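Local coordinates for uncharacterized protein (Bacteroides ovatus, PDB 3NQK), which is of unknown function but probably combines an N-terminal immunoglobulin-like (E-set) beta-sandwich domain with a C-terminal BT_3044-like domain, at residues K16-S21 against V39-P44; T27-R32 against A150-V155; L110-N115 against W125-T130. All coordinates share one frame; numbering follows the deposited sequence.

How the contacts relate
The three contacts sit side by side in the N-terminal beta sandwich. Contact 2 joins two strands within one sheet, contact 3 packs that sheet against the other one, and contact 1 lays the loop after strand 12-15 on strand 38-48. Contacts 1 and 2 have centres about 7 Å apart and meet where Ala17 packs on Thr27. Contacts 2 and 3 have centres about 8 Å apart, with Leu152 O and Leu127 N probably hydrogen-bonded. Contacts 1 and 3, with centres about 10 Å apart, use neighbouring strands of one sheet. A bound 1,2-ethanediol, probably from the crystallisation liquor, lies about 5 Å from the Thr28 side chain.

Contact 1: K16-S21 against V39-P44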
loop_
_atom_site.group_PDB
_atom_site.type_symbol
_atom_site.label_atom_id
_atom_site.label_comp_id
_atom_site.label_asym_id
_atom_site.label_seq_id
_atom_site.Cartn_x
_atom_site.Cartn_y
_atom_site.Cartn_z
ATOM N N LYS A 16 1.022 -15.178 -6.584
ATOM C CA LYS A 16 1.583 -14.700 -5.316
ATOM C C LYS A 16 0.608 -13.793 -4.577
ATOM O O LYS A 16 0.581 -12.574 -4.786
ATOM C CB LYS A 16 2.909 -13.977 -5.540
ATOM C CG LYS A 16 3.956 -14.270 -4.466
ATOM C CD LYS A 16 4.480 -15.733 -4.577
ATOM C CE LYS A 16 5.704 -15.970 -3.676
ATOM N NZ LYS A 16 5.442 -15.582 -2.236
ATOM N N ALA A 17 -0.193 -14.394 -3.708
ATOM C CA ALA A 17 -1.071 -13.636 -2.848
ATOM C C ALA A 17 -0.214 -12.855 -1.827
ATOM O O ALA A 17 0.987 -13.140 -1.668
ATOM C CB ALA A 17 -2.034 -14.557 -2.138
ATOM N N PRO A 18 -0.825 -11.858 -1.146
ATOM C CA PRO A 18 -0.112 -11.054 -0.129
ATOM C C PRO A 18 0.498 -11.903 1.010
ATOM O O PRO A 18 1.593 -11.607 1.484
ATOM C CB PRO A 18 -1.209 -10.122 0.422
ATOM C CG PRO A 18 -2.255 -10.064 -0.651
ATOM C CD PRO A 18 -2.208 -11.379 -1.371
ATOM N N ILE A 19 -0.207 -12.949 1.423
ATOM C CA ILE A 19 0.256 -13.797 2.511
ATOM C C ILE A 19 0.272 -15.259 2.104
ATOM O O ILE A 19 -0.369 -15.647 1.138
ATOM C CB ILE A 19 -0.634 -13.616 3.793
ATOM C CG1 ILE A 19 -2.093 -14.053 3.520
ATOM C CG2 ILE A 19 -0.572 -12.149 4.278
ATOM C CD1 ILE A 19 -3.038 -13.885 4.735
ATOM N N ALA A 20 1.026 -16.064 2.844
ATOM C CA ALA A 20 1.097 -17.495 2.595
ATOM C C ALA A 20 -0.285 -18.125 2.778
ATOM O O ALA A 20 -1.153 -17.559 3.459
ATOM C CB ALA A 20 2.112 -18.150 3.544
ATOM N N SER A 21 -0.497 -19.282 2.149
ATOM C CA SER A 21 -1.738 -20.030 2.338
ATOM C C SER A 21 -1.765 -20.612 3.750
ATOM O O SER A 21 -0.715 -20.788 4.383
ATOM C CB SER A 21 -1.874 -21.149 1.297
ATOM O OG SER A 21 -0.848 -22.106 1.431
ATOM N N VAL A 39 -15.820 -4.294 -6.352
ATOM C CA VAL A 39 -14.460 -4.064 -5.908
ATOM C C VAL A 39 -13.519 -4.948 -6.715
ATOM O O VAL A 39 -13.900 -6.040 -7.148
ATOM C CB VAL A 39 -14.315 -4.360 -4.392
ATOM C CG1 VAL A 39 -14.625 -5.826 -4.104
ATOM C CG2 VAL A 39 -12.905 -3.976 -3.877
ATOM N N THR A 40 -12.313 -4.465 -6.956
ATOM C CA THR A 40 -11.343 -5.221 -7.727
ATOM C C THR A 40 -10.236 -5.730 -6.842
ATOM O O THR A 40 -9.753 -5.016 -5.972
ATOM C CB THR A 40 -10.719 -4.366 -8.834
ATOM O OG1 THR A 40 -11.743 -3.893 -9.708
ATOM C CG2 THR A 40 -9.741 -5.170 -9.625
ATOM N N TYR A 41 -9.840 -6.979 -7.061
ATOM C CA TYR A 41 -8.700 -7.538 -6.381
ATOM C C TYR A 41 -7.639 -7.906 -7.392
ATOM O O TYR A 41 -7.916 -8.575 -8.386
ATOM C CB TYR A 41 -9.094 -8.770 -5.586
ATOM C CG TYR A 41 -7.956 -9.337 -4.784
ATOM C CD1 TYR A 41 -7.584 -8.763 -3.573
ATOM C CD2 TYR A 41 -7.226 -10.426 -5.246
ATOM C CE1 TYR A 41 -6.521 -9.260 -2.839
ATOM C CE2 TYR A 41 -6.174 -10.939 -4.512
ATOM C CZ TYR A 41 -5.826 -10.347 -3.307
ATOM O OH TYR A 41 -4.782 -10.850 -2.572
ATOM N N GLN A 42 -6.413 -7.511 -7.112
ATOM C CA GLN A 42 -5.320 -7.763 -8.010
ATOM C C GLN A 42 -4.412 -8.857 -7.469
ATOM O O GLN A 42 -3.795 -8.701 -6.402
ATOM C CB GLN A 42 -4.544 -6.483 -8.237
ATOM C CG GLN A 42 -5.400 -5.378 -8.842
ATOM C CD GLN A 42 -4.605 -4.190 -9.266
ATOM O OE1 GLN A 42 -4.107 -3.443 -8.437
ATOM N NE2 GLN A 42 -4.508 -3.980 -10.569
ATOM N N LEU A 43 -4.333 -9.963 -8.219
ATOM C CA LEU A 43 -3.540 -11.113 -7.845
ATOM C C LEU A 43 -2.339 -11.238 -8.760
ATOM O O LEU A 43 -2.478 -11.437 -9.960
ATOM C CB LEU A 43 -4.384 -12.374 -7.937
ATOM C CG LEU A 43 -3.693 -13.679 -7.607
ATOM C CD1 LEU A 43 -3.129 -13.633 -6.209
ATOM C CD2 LEU A 43 -4.688 -14.833 -7.762
ATOM N N PRO A 44 -1.149 -11.100 -8.197
ATOM C CA PRO A 44 0.039 -11.162 -8.998
ATOM C C PRO A 44 0.319 -12.535 -9.567
ATOM O O PRO A 44 0.179 -13.547 -8.870
ATOM C CB PRO A 44 1.141 -10.784 -8.014
ATOM C CG PRO A 44 0.484 -9.969 -7.010
ATOM C CD PRO A 44 -0.901 -10.454 -6.898
#
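Lys16 and Pro44 supply the polar link of this contact. Lys16 N donates to Pro44 O at 2.9 Å. The pairing carries the edge of the antiparallel sheet one step past strand 12-15, after which the chain runs as a loop. The Lys16 carbonyl in turn rests on the proline ring, its O lying 3.3 Å from Pro44 CD and nearly as close to CG. The remaining contacts are van der Waals ones. Leu43 CG stands anti to the backbone N (chi1 179°), and from it CD1 reaches the backbone of Ala17, 3.9 Å from Ala17 N. The same methyl reaches Ala17 CB at 4.3 Å. Further along, the Tyr41 side chain extends tip to tip toward the ring of Pro18. Pro18 CD lies near the plane of the aromatic ring at its edge, 4.2 Å from Tyr41 CZ; the modelled approach to the hydroxyl is too close to be reliable. Around the contact, Tyr41 also packs on Ile29 of strand 27-32, and strand 38-48 is paired along its other edge with strand 107-115. The second subunit adds Gln309 against Lys16 and Thr308 against Pro44. Chemically, one backbone bond and a handful of carbon contacts join the segments. Pro18 and Pro44 have no N-H to give, so Pro44 takes part in pairing through its carbonyl, while Pro18 meets the strand through ring carbons.

Contact 2: T27-R32 against A150-V155; sequences TTIYVR and ALLKVV
A parallel pair of beta strands, Thr27-Arg32 beside Ala150-Val155, brings an early strand of the sandwich next to one more than a hundred residues later. Thr27, Thr28, Ile29 and Tyr30 stand opposite Leu152, Lys153, Val154 and Val155, and the axes of these short segments approach to 4.6 Å at an angle of 39°. Five backbone bonds alternate along the pair. Thr27 N gives to Leu151 O at 2.7 Å and Lys153 N to Thr27 O; Ile29 N then gives to Lys153 O, Val155 N to Ile29 O, and Val31 N to Val155 O at 3.1 Å. Thr27 and Ile29 each use both N-H and C=O. At the start of the pair a water bridges Thr27 OG1 and Leu151 N, accepting from the latter at 3.0 Å.

On the buried face, Ile29 CG1 lies between the backbone N and the carbonyl carbon (chi1 69°), and CD1 beyond it meets Leu152 CD1 at 4.1 Å. The Val31 and Val154 side chains cross obliquely, CG2 of the first 4.2 Å from CG1 of the second. The other face carries Thr28 CG2 against Val155 CG2 at 3.7 Å, and the Tyr30 ring, whose CD1 lies 4.1 Å from Val155 CB. Tyr30 also stacks on Trp319, while strand 125-133 pairs with the far edge of strand 149-157. The parallel pairing resembles that of strands A' and G in immunoglobulin-like sandwiches, consistent with the E-set relationship.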
loop_
_atom_site.group_PDB
_atom_site.type_symbol
_atom_site.label_atom_id
_atom_site.label_comp_id
_atom_site.label_asym_id
_atom_site.label_seq_id
_atom_site.Cartn_x
_atom_site.Cartn_y
_atom_site.Cartn_z
ATOM N N THR A 27 -5.824 -19.586 0.714
ATOM C CA THR A 27 -5.290 -18.247 0.949
ATOM C C THR A 27 -6.441 -17.285 1.206
ATOM O O THR A 27 -7.361 -17.179 0.395
ATOM C CB THR A 27 -4.504 -17.736 -0.272
ATOM O OG1 THR A 27 -3.339 -18.545 -0.475
ATOM C CG2 THR A 27 -4.085 -16.305 -0.076
ATOM N N THR A 28 -6.402 -16.588 2.327
ATOM C CA THR A 28 -7.473 -15.678 2.673
ATOM C C THR A 28 -7.177 -14.332 2.100
ATOM O O THR A 28 -6.145 -13.765 2.383
ATOM C CB THR A 28 -7.631 -15.509 4.234
ATOM O OG1 THR A 28 -7.831 -16.778 4.846
ATOM C CG2 THR A 28 -8.810 -14.610 4.557
ATOM N N ILE A 29 -8.092 -13.798 1.305
ATOM C CA ILE A 29 -7.945 -12.440 0.861
ATOM C C ILE A 29 -9.091 -11.565 1.366
ATOM O O ILE A 29 -10.244 -12.011 1.466
ATOM C CB ILE A 29 -7.782 -12.328 -0.677
ATOM C CG1 ILE A 29 -9.054 -12.678 -1.403
ATOM C CG2 ILE A 29 -6.666 -13.214 -1.146
ATOM C CD1 ILE A 29 -8.931 -12.476 -2.907
ATOM N N TYR A 30 -8.748 -10.326 1.718
ATOM C CA TYR A 30 -9.689 -9.382 2.282
ATOM C C TYR A 30 -10.034 -8.336 1.273
ATOM O O TYR A 30 -9.156 -7.650 0.766
ATOM C CB TYR A 30 -9.074 -8.727 3.525
ATOM C CG TYR A 30 -8.810 -9.722 4.647
ATOM C CD1 TYR A 30 -9.814 -10.060 5.549
ATOM C CD2 TYR A 30 -7.590 -10.376 4.754
ATOM C CE1 TYR A 30 -9.599 -10.990 6.552
ATOM C CE2 TYR A 30 -7.360 -11.311 5.770
ATOM C CZ TYR A 30 -8.376 -11.612 6.662
ATOM O OH TYR A 30 -8.178 -12.547 7.665
ATOM N N VAL A 31 -11.322 -8.203 0.965
ATOM C CA VAL A 31 -11.773 -7.174 0.015
ATOM C C VAL A 31 -12.836 -6.309 0.646
ATOM O O VAL A 31 -13.758 -6.808 1.278
ATOM C CB VAL A 31 -12.315 -7.802 -1.265
ATOM C CG1 VAL A 31 -11.361 -8.866 -1.749
ATOM C CG2 VAL A 31 -13.650 -8.390 -1.033
ATOM N N ARG A 32 -12.692 -5.004 0.507
ATOM C CA ARG A 32 -13.630 -4.085 1.128
ATOM C C ARG A 32 -14.918 -3.993 0.335
ATOM O O ARG A 32 -14.893 -3.842 -0.883
ATOM C CB ARG A 32 -13.009 -2.688 1.291
ATOM C CG ARG A 32 -14.029 -1.603 1.694
ATOM C CD ARG A 32 -13.359 -0.288 2.115
ATOM N NE ARG A 32 -13.296 -0.139 3.578
ATOM C CZ ARG A 32 -12.175 -0.013 4.294
ATOM N NH1 ARG A 32 -10.991 -0.006 3.710
ATOM N NH2 ARG A 32 -12.248 0.126 5.605
ATOM N N ALA A 150 -4.296 -21.590 -6.823
ATOM C CA ALA A 150 -4.583 -20.565 -5.839
ATOM C C ALA A 150 -6.019 -20.776 -5.344
ATOM O O ALA A 150 -6.954 -20.822 -6.136
ATOM C CB ALA A 150 -4.415 -19.192 -6.438
ATOM N N LEU A 151 -6.175 -21.002 -4.050
ATOM C CA LEU A 151 -7.501 -21.192 -3.477
ATOM C C LEU A 151 -7.846 -19.981 -2.642
ATOM O O LEU A 151 -7.486 -19.885 -1.442
ATOM C CB LEU A 151 -7.555 -22.471 -2.659
ATOM C CG LEU A 151 -7.190 -23.734 -3.455
ATOM C CD1 LEU A 151 -7.154 -24.983 -2.547
ATOM C CD2 LEU A 151 -8.160 -23.934 -4.629
ATOM N N LEU A 152 -8.519 -19.031 -3.284
ATOM C CA LEU A 152 -8.820 -17.771 -2.675
ATOM C C LEU A 152 -10.098 -17.827 -1.806
ATOM O O LEU A 152 -11.203 -17.991 -2.318
ATOM C CB LEU A 152 -8.979 -16.711 -3.757
ATOM C CG LEU A 152 -7.811 -16.580 -4.745
ATOM C CD1 LEU A 152 -8.024 -15.382 -5.638
ATOM C CD2 LEU A 152 -6.492 -16.462 -4.030
ATOM N N LYS A 153 -9.924 -17.685 -0.486
ATOM C CA LYS A 153 -11.057 -17.527 0.436
ATOM C C LYS A 153 -11.357 -16.041 0.522
ATOM O O LYS A 153 -10.644 -15.281 1.193
ATOM C CB LYS A 153 -10.703 -18.093 1.819
ATOM C CG LYS A 153 -11.874 -18.153 2.850
ATOM C CD LYS A 153 -11.325 -18.418 4.249
ATOM C CE LYS A 153 -12.371 -18.366 5.293
ATOM N NZ LYS A 153 -11.755 -18.459 6.629
ATOM N N VAL A 154 -12.386 -15.621 -0.187
ATOM C CA VAL A 154 -12.709 -14.215 -0.317
ATOM C C VAL A 154 -13.517 -13.769 0.871
ATOM O O VAL A 154 -14.591 -14.291 1.121
ATOM C CB VAL A 154 -13.506 -13.954 -1.610
ATOM C CG1 VAL A 154 -13.655 -12.463 -1.857
ATOM C CG2 VAL A 154 -12.817 -14.623 -2.801
ATOM N N VAL A 155 -12.957 -12.844 1.654
ATOM C CA VAL A 155 -13.628 -12.334 2.851
ATOM C C VAL A 155 -13.911 -10.840 2.701
ATOM O O VAL A 155 -13.023 -10.010 2.877
ATOM C CB VAL A 155 -12.781 -12.547 4.109
ATOM C CG1 VAL A 155 -13.513 -12.031 5.327
ATOM C CG2 VAL A 155 -12.414 -14.043 4.284
HETATM O O HOH W 1 -3.980 -20.759 -1.984
#

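Contact 3: L110-N115 against W125-T130; sequences LNIDFN and WVLPLT
Ile112 and Phe114 face Leu127 and Leu129 across the core of the beta sandwich, where the two sheets pack face to face. The strands run roughly antiparallel at 153°, the axes of these short segments 12.1 Å apart, so side chains alone bridge the gap. Ile112 shows how. Its CB points toward the opposite strand. From there CG2, anti to the backbone N, meets Leu127 CD2 at 4.1 Å and on its own strand sits 3.6 Å above the ring plane of Phe114, offset toward the rim. The other branch leaves through CG1, beside the backbone N (chi1 -55°), and ends in CD1, which reaches Leu129 CD1 tip to tip at 3.9 Å and also touches Leu127 CD2. Leu110 CD2 comes to the same Leu129 methyl from the preceding inward-facing position, at 4.0 Å. Leu152 of strand 149-157 packs on both Ile112 and Leu129, and Tyr93 on Phe114 and Leu127, extending this hydrophobic layer. Leu127 CD2 meets two residues: besides CG2 and CD1 of Ile112 it lies 4.1 Å from Phe114 CZ and equally close to CE1, placed obliquely to the ring.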
loop_
_atom_site.group_PDB
_atom_site.type_symbol
_atom_site.label_atom_id
_atom_site.label_comp_id
_atom_site.label_asym_id
_atom_site.label_seq_id
_atom_site.Cartn_x
_atom_site.Cartn_y
_atom_site.Cartn_z
ATOM N N LEU A 110 -3.441 -10.093 -12.359
ATOM C CA LEU A 110 -4.728 -10.628 -12.735
ATOM C C LEU A 110 -5.770 -9.832 -12.010
ATOM O O LEU A 110 -5.939 -9.972 -10.810
ATOM C CB LEU A 110 -4.837 -12.103 -12.341
ATOM C CG LEU A 110 -6.153 -12.813 -12.687
ATOM C CD1 LEU A 110 -6.305 -13.004 -14.177
ATOM C CD2 LEU A 110 -6.225 -14.141 -11.981
ATOM N N ASN A 111 -6.429 -8.943 -12.724
ATOM C CA ASN A 111 -7.484 -8.146 -12.144
ATOM C C ASN A 111 -8.765 -8.956 -12.017
ATOM O O ASN A 111 -9.426 -9.247 -13.016
ATOM C CB ASN A 111 -7.724 -6.908 -12.988
ATOM C CG ASN A 111 -6.514 -6.024 -13.062
ATOM O OD1 ASN A 111 -6.027 -5.543 -12.052
ATOM N ND2 ASN A 111 -6.005 -5.823 -14.259
ATOM N N ILE A 112 -9.071 -9.375 -10.792
ATOM C CA ILE A 112 -10.310 -10.058 -10.495
ATOM C C ILE A 112 -11.313 -9.035 -10.032
ATOM O O ILE A 112 -11.117 -8.401 -9.003
ATOM C CB ILE A 112 -10.137 -11.084 -9.360
ATOM C CG1 ILE A 112 -9.024 -12.070 -9.675
ATOM C CG2 ILE A 112 -11.418 -11.825 -9.126
ATOM C CD1 ILE A 112 -8.871 -13.164 -8.608
ATOM N N ASP A 113 -12.405 -8.902 -10.776
ATOM C CA ASP A 113 -13.460 -7.935 -10.469
ATOM C C ASP A 113 -14.670 -8.610 -9.790
ATOM O O ASP A 113 -15.388 -9.400 -10.406
ATOM C CB ASP A 113 -13.914 -7.212 -11.768
ATOM C CG ASP A 113 -12.845 -6.288 -12.325
ATOM O OD1 ASP A 113 -12.116 -5.665 -11.518
ATOM O OD2 ASP A 113 -12.724 -6.189 -13.561
ATOM N N PHE A 114 -14.915 -8.245 -8.544
ATOM C CA PHE A 114 -15.991 -8.842 -7.772
ATOM C C PHE A 114 -17.220 -7.957 -7.746
ATOM O O PHE A 114 -17.117 -6.714 -7.696
ATOM C CB PHE A 114 -15.538 -9.091 -6.324
ATOM C CG PHE A 114 -14.544 -10.213 -6.174
ATOM C CD1 PHE A 114 -14.940 -11.528 -6.319
ATOM C CD2 PHE A 114 -13.240 -9.954 -5.810
ATOM C CE1 PHE A 114 -14.030 -12.566 -6.153
ATOM C CE2 PHE A 114 -12.324 -10.996 -5.637
ATOM C CZ PHE A 114 -12.720 -12.290 -5.819
ATOM N N ASN A 115 -18.386 -8.601 -7.780
ATOM C CA ASN A 115 -19.658 -7.940 -7.520
ATOM C C ASN A 115 -20.280 -8.593 -6.290
ATOM O O ASN A 115 -20.929 -9.645 -6.381
ATOM C CB ASN A 115 -20.599 -8.066 -8.711
ATOM C CG ASN A 115 -21.964 -7.427 -8.443
ATOM O OD1 ASN A 115 -22.052 -6.253 -8.071
ATOM N ND2 ASN A 115 -23.029 -8.206 -8.615
ATOM N N TRP A 125 -16.852 -18.786 1.119
ATOM C CA TRP A 125 -16.639 -18.718 -0.332
ATOM C C TRP A 125 -15.182 -18.877 -0.712
ATOM O O TRP A 125 -14.294 -18.301 -0.083
ATOM C CB TRP A 125 -17.148 -17.398 -0.874
ATOM C CG TRP A 125 -18.607 -17.183 -0.661
ATOM C CD1 TRP A 125 -19.179 -16.313 0.197
ATOM C CD2 TRP A 125 -19.680 -17.864 -1.320
ATOM N NE1 TRP A 125 -20.539 -16.376 0.095
ATOM C CE2 TRP A 125 -20.871 -17.339 -0.815
ATOM C CE3 TRP A 125 -19.742 -18.840 -2.308
ATOM C CZ2 TRP A 125 -22.111 -17.773 -1.243
ATOM C CZ3 TRP A 125 -20.965 -19.274 -2.725
ATOM C CH2 TRP A 125 -22.139 -18.737 -2.199
ATOM N N VAL A 126 -14.939 -19.649 -1.760
ATOM C CA VAL A 126 -13.600 -19.830 -2.278
ATOM C C VAL A 126 -13.613 -19.805 -3.793
ATOM O O VAL A 126 -14.516 -20.352 -4.426
ATOM C CB VAL A 126 -12.983 -21.124 -1.780
ATOM C CG1 VAL A 126 -11.634 -21.362 -2.437
ATOM C CG2 VAL A 126 -12.842 -21.076 -0.252
ATOM N N LEU A 127 -12.659 -19.077 -4.356
ATOM C CA LEU A 127 -12.483 -18.971 -5.801
ATOM C C LEU A 127 -11.228 -19.704 -6.162
ATOM O O LEU A 127 -10.126 -19.215 -5.899
ATOM C CB LEU A 127 -12.357 -17.500 -6.212
ATOM C CG LEU A 127 -12.141 -17.233 -7.695
ATOM C CD1 LEU A 127 -13.257 -17.827 -8.495
ATOM C CD2 LEU A 127 -12.038 -15.727 -7.959
ATOM N N PRO A 128 -11.369 -20.914 -6.693
ATOM C CA PRO A 128 -10.227 -21.755 -7.006
ATOM C C PRO A 128 -9.689 -21.486 -8.384
ATOM O O PRO A 128 -10.395 -21.698 -9.375
ATOM C CB PRO A 128 -10.810 -23.147 -6.946
ATOM C CG PRO A 128 -12.183 -22.973 -7.395
ATOM C CD PRO A 128 -12.624 -21.623 -6.894
ATOM N N LEU A 129 -8.446 -21.014 -8.447
ATOM C CA LEU A 129 -7.804 -20.689 -9.714
ATOM C C LEU A 129 -6.658 -21.623 -9.973
ATOM O O LEU A 129 -5.891 -21.952 -9.070
ATOM C CB LEU A 129 -7.288 -19.258 -9.700
ATOM C CG LEU A 129 -8.344 -18.190 -9.434
ATOM C CD1 LEU A 129 -7.699 -16.806 -9.348
ATOM C CD2 LEU A 129 -9.398 -18.227 -10.498
ATOM N N THR A 130 -6.554 -22.067 -11.212
ATOM C CA THR A 130 -5.476 -22.919 -11.631
ATOM C C THR A 130 -4.911 -22.364 -12.940
ATOM O O THR A 130 -5.633 -21.737 -13.732
ATOM C CB THR A 130 -5.967 -24.390 -11.841
ATOM O OG1 THR A 130 -4.844 -25.269 -11.979
ATOM C CG2 THR A 130 -6.841 -24.496 -13.087
#